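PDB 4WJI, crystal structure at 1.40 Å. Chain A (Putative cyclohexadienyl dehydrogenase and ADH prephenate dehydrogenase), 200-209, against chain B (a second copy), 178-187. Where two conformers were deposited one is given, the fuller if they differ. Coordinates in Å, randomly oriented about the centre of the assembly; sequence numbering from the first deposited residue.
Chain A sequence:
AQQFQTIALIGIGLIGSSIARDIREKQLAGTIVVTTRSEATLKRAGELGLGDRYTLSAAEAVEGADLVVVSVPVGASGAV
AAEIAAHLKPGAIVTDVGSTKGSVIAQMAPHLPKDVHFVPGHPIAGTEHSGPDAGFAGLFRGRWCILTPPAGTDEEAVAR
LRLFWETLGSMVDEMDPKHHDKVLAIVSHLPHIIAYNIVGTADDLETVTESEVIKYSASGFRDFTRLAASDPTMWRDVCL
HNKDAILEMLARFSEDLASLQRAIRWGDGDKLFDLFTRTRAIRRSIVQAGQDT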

# COMPACT_ATOMS: atom_id res chain seq x y z
N GLY A 200 -1.14 -6.45 -12.64
CA GLY A 200 -1.21 -7.08 -13.95
C GLY A 200 -0.62 -8.49 -13.97
O GLY A 200 -1.14 -9.39 -14.62
N THR A 201 0.49 -8.68 -13.27
CA THR A 201 1.13 -9.97 -13.15
C THR A 201 0.16 -11.03 -12.59
O THR A 201 0.07 -12.17 -13.11
CB THR A 201 2.45 -9.89 -12.34
OG1 THR A 201 3.32 -8.96 -12.97
CG2 THR A 201 3.18 -11.25 -12.26
N ALA A 202 -0.48 -10.68 -11.48
CA ALA A 202 -1.39 -11.60 -10.80
C ALA A 202 -2.60 -11.98 -11.69
O ALA A 202 -3.06 -13.14 -11.70
CB ALA A 202 -1.85 -10.98 -9.49
N ASP A 203 -3.07 -11.00 -12.44
CA ASP A 203 -4.21 -11.16 -13.35
C ASP A 203 -3.93 -12.18 -14.45
O ASP A 203 -4.85 -12.88 -14.92
CB ASP A 203 -4.52 -9.79 -13.98
CG ASP A 203 -5.85 -9.78 -14.74
OD1 ASP A 203 -6.81 -10.44 -14.30
OD2 ASP A 203 -5.91 -9.08 -15.78
N ASP A 204 -2.68 -12.29 -14.84
CA ASP A 204 -2.28 -13.10 -15.96
C ASP A 204 -2.12 -14.58 -15.62
O ASP A 204 -1.96 -15.40 -16.52
CB ASP A 204 -0.94 -12.56 -16.56
CG ASP A 204 -1.07 -11.21 -17.26
OD1 ASP A 204 -2.21 -10.81 -17.63
OD2 ASP A 204 -0.01 -10.53 -17.45
N LEU A 205 -2.15 -14.96 -14.35
CA LEU A 205 -1.85 -16.33 -13.94
C LEU A 205 -3.03 -17.22 -14.23
O LEU A 205 -4.18 -16.77 -14.20
CB LEU A 205 -1.56 -16.40 -12.44
CG LEU A 205 -0.36 -15.57 -11.96
CD1 LEU A 205 -0.32 -15.51 -10.45
CD2 LEU A 205 0.95 -16.12 -12.49
N GLU A 206 -2.73 -18.50 -14.49
CA GLU A 206 -3.73 -19.50 -14.77
C GLU A 206 -3.89 -20.43 -13.58
O GLU A 206 -5.03 -20.74 -13.19
CB GLU A 206 -3.36 -20.29 -16.03
N THR A 207 -2.76 -20.83 -12.99
CA THR A 207 -2.71 -21.75 -11.83
C THR A 207 -3.34 -21.17 -10.55
O THR A 207 -3.88 -21.90 -9.70
CB THR A 207 -1.26 -22.14 -11.49
N VAL A 208 -3.24 -19.86 -10.39
CA VAL A 208 -3.84 -19.19 -9.25
C VAL A 208 -5.02 -18.45 -9.86
O VAL A 208 -4.83 -17.67 -10.80
CB VAL A 208 -2.83 -18.22 -8.60
CG1 VAL A 208 -3.48 -17.41 -7.49
CG2 VAL A 208 -1.62 -19.02 -8.10
N THR A 209 -6.22 -18.70 -9.34
CA THR A 209 -7.42 -18.08 -9.89
C THR A 209 -7.62 -16.68 -9.38
O THR A 209 -7.08 -16.29 -8.31
CB THR A 209 -8.71 -18.87 -9.56
OG1 THR A 209 -8.99 -18.81 -8.16
CG2 THR A 209 -8.61 -20.32 -10.01
N LYS B 178 1.68 -27.28 -1.68
CA LYS B 178 2.35 -26.67 -2.83
C LYS B 178 1.48 -25.61 -3.47
O LYS B 178 2.01 -24.57 -3.89
CB LYS B 178 2.78 -27.71 -3.86
CG LYS B 178 3.94 -28.55 -3.34
CD LYS B 178 4.76 -29.22 -4.43
CE LYS B 178 6.00 -29.90 -3.86
NZ LYS B 178 5.72 -30.85 -2.75
N HIS B 179 0.18 -25.86 -3.57
CA HIS B 179 -0.72 -24.84 -4.12
C HIS B 179 -0.76 -23.61 -3.22
O HIS B 179 -0.70 -22.46 -3.71
CB HIS B 179 -2.10 -25.38 -4.38
CG HIS B 179 -3.02 -24.43 -5.08
ND1 HIS B 179 -2.78 -23.95 -6.34
CD2 HIS B 179 -4.16 -23.84 -4.65
CE1 HIS B 179 -3.74 -23.11 -6.68
NE2 HIS B 179 -4.59 -23.03 -5.67
N HIS B 180 -0.85 -23.82 -1.90
CA HIS B 180 -0.74 -22.70 -0.95
C HIS B 180 0.47 -21.83 -1.22
O HIS B 180 0.39 -20.61 -1.25
CB HIS B 180 -0.73 -23.19 0.49
CG HIS B 180 -0.33 -22.14 1.49
ND1 HIS B 180 0.97 -21.75 1.68
CD2 HIS B 180 -1.07 -21.38 2.33
CE1 HIS B 180 1.01 -20.79 2.60
NE2 HIS B 180 -0.21 -20.54 3.00
N ASP B 181 1.63 -22.46 -1.38
CA ASP B 181 2.86 -21.75 -1.53
C ASP B 181 2.92 -20.95 -2.86
O ASP B 181 3.48 -19.84 -2.88
CB ASP B 181 4.06 -22.69 -1.34
CG ASP B 181 4.24 -23.15 0.15
OD1 ASP B 181 3.56 -22.61 1.07
OD2 ASP B 181 5.08 -24.07 0.39
N LYS B 182 2.25 -21.45 -3.91
CA LYS B 182 2.16 -20.70 -5.17
C LYS B 182 1.23 -19.49 -4.99
O LYS B 182 1.56 -18.35 -5.42
CB LYS B 182 1.62 -21.57 -6.29
CG LYS B 182 1.70 -20.96 -7.67
N VAL B 183 0.06 -19.72 -4.41
CA VAL B 183 -0.92 -18.65 -4.18
C VAL B 183 -0.29 -17.55 -3.31
O VAL B 183 -0.35 -16.34 -3.64
CB VAL B 183 -2.21 -19.19 -3.54
CG1 VAL B 183 -3.16 -18.05 -3.17
CG2 VAL B 183 -2.95 -20.14 -4.50
N LEU B 184 0.34 -17.93 -2.20
CA LEU B 184 0.91 -16.92 -1.31
C LEU B 184 2.12 -16.20 -1.93
O LEU B 184 2.39 -15.04 -1.59
CB LEU B 184 1.17 -17.44 0.10
CG LEU B 184 -0.05 -17.42 1.04
CD1 LEU B 184 -0.40 -16.02 1.44
CD2 LEU B 184 -1.30 -18.13 0.51
N ALA B 185 2.81 -16.86 -2.84
CA ALA B 185 3.93 -16.21 -3.52
C ALA B 185 3.45 -14.97 -4.26
O ALA B 185 4.15 -13.98 -4.25
CB ALA B 185 4.66 -17.17 -4.46
N ILE B 186 2.27 -15.03 -4.89
CA ILE B 186 1.78 -13.85 -5.63
C ILE B 186 0.99 -12.90 -4.76
O ILE B 186 1.14 -11.70 -4.96
CB ILE B 186 1.02 -14.24 -6.93
CG1 ILE B 186 0.62 -13.00 -7.73
CG2 ILE B 186 -0.18 -15.12 -6.67
CD1 ILE B 186 1.81 -12.13 -8.17
N VAL B 187 0.13 -13.39 -3.85
CA VAL B 187 -0.75 -12.46 -3.08
C VAL B 187 -0.04 -11.85 -1.89
O VAL B 187 -0.52 -10.85 -1.33
CB VAL B 187 -2.10 -13.04 -2.56
CG1 VAL B 187 -3.03 -13.42 -3.70
CG2 VAL B 187 -1.90 -14.18 -1.58

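Contacts between copies of a protein are often held by shape and hydrophobicity alone, with polar groups kept at the margins or satisfied elsewhere. The pairing of residues 200-209 of one chain with 178-187 of its second copy is a compact example: 322 Å² of surface is buried, counting both sides, and no hydrogen bond crosses between the modelled atoms.

The backbones set up the contact in unequal ways. The chain B stretch is helical throughout and runs on beyond both its ends. Its i to i+4 bonds are regular at first, as in Val B183 N to His B179 O at 2.9 Å and Leu B184 N to His B180 O at 2.8 Å; a wider pi-type turn follows at 185-187, and the bond from Ile B186 N to Lys B182 O, at 3.4 Å, is weak. Chain A instead supplies the last part of a helix and then a loop. Asp A204 N lies 3.3 Å from Thr A201 O in a hydrogen bond, a tighter turn than the helical repeat, and beyond it the extended backbone of Leu A205 leads the chain away from the helical path. Helix and loop each come near the partner: the CA atoms of Ala A202 and Ile B186 are 6.5 Å apart, those of Val A208 and Val B183 5.9 Å.

Apolar packing does most of the work, and Ile B186, which loses 83 Å² to the other stretch, is its focus. Its CA-to-CB bond points toward chain A, and the branched side chain meets both helix and loop. Ala A202 CB approaches Ile B186 CG1 to 3.6 Å, a small methyl against the longer branch. Leu A205 CD1 lies 3.8 Å from both Ile B186 CG1 and Ile B186 CG2, and Ile B186 CG2 is also 4.1 Å from Val A208 CG1, so one methyl touches two loop residues that are three apart in sequence. Val A208 is the counterpart in chain A, with 77 Å² covered. Its CG1 lies against the isoleucine and also 4.1 Å from Val B183 CG2, so both methyls meet that valine; Val A208 CG2 lies 4.0 Å from Val B183 CG2 and 3.9 Å from Lys B182 CG. The last pairing shows that a lysine can contribute the aliphatic base of its side chain to an apolar contact; the atoms beyond CG are not modelled here, so the course of its charged end is unknown.

The polar contribution is slight. Thr A207 O lies 3.3 Å from His B179 CE1, at the edge of the imidazole and near its plane. The CE1 carbon, flanked by two nitrogens, carries a somewhat positive hydrogen, so a carbonyl oxygen is a favourable neighbour even without a conventional hydrogen bond. Although the CA-to-CB bond of His B179 points sideways, the end of the side chain comes nearer to chain A. Its NE2 is hydrogen-bonded elsewhere in the structure. Within chain B, His B180 ND1 donates to Asp B181 OD1 at 2.8 Å, and neither side chain reaches the chain A stretch.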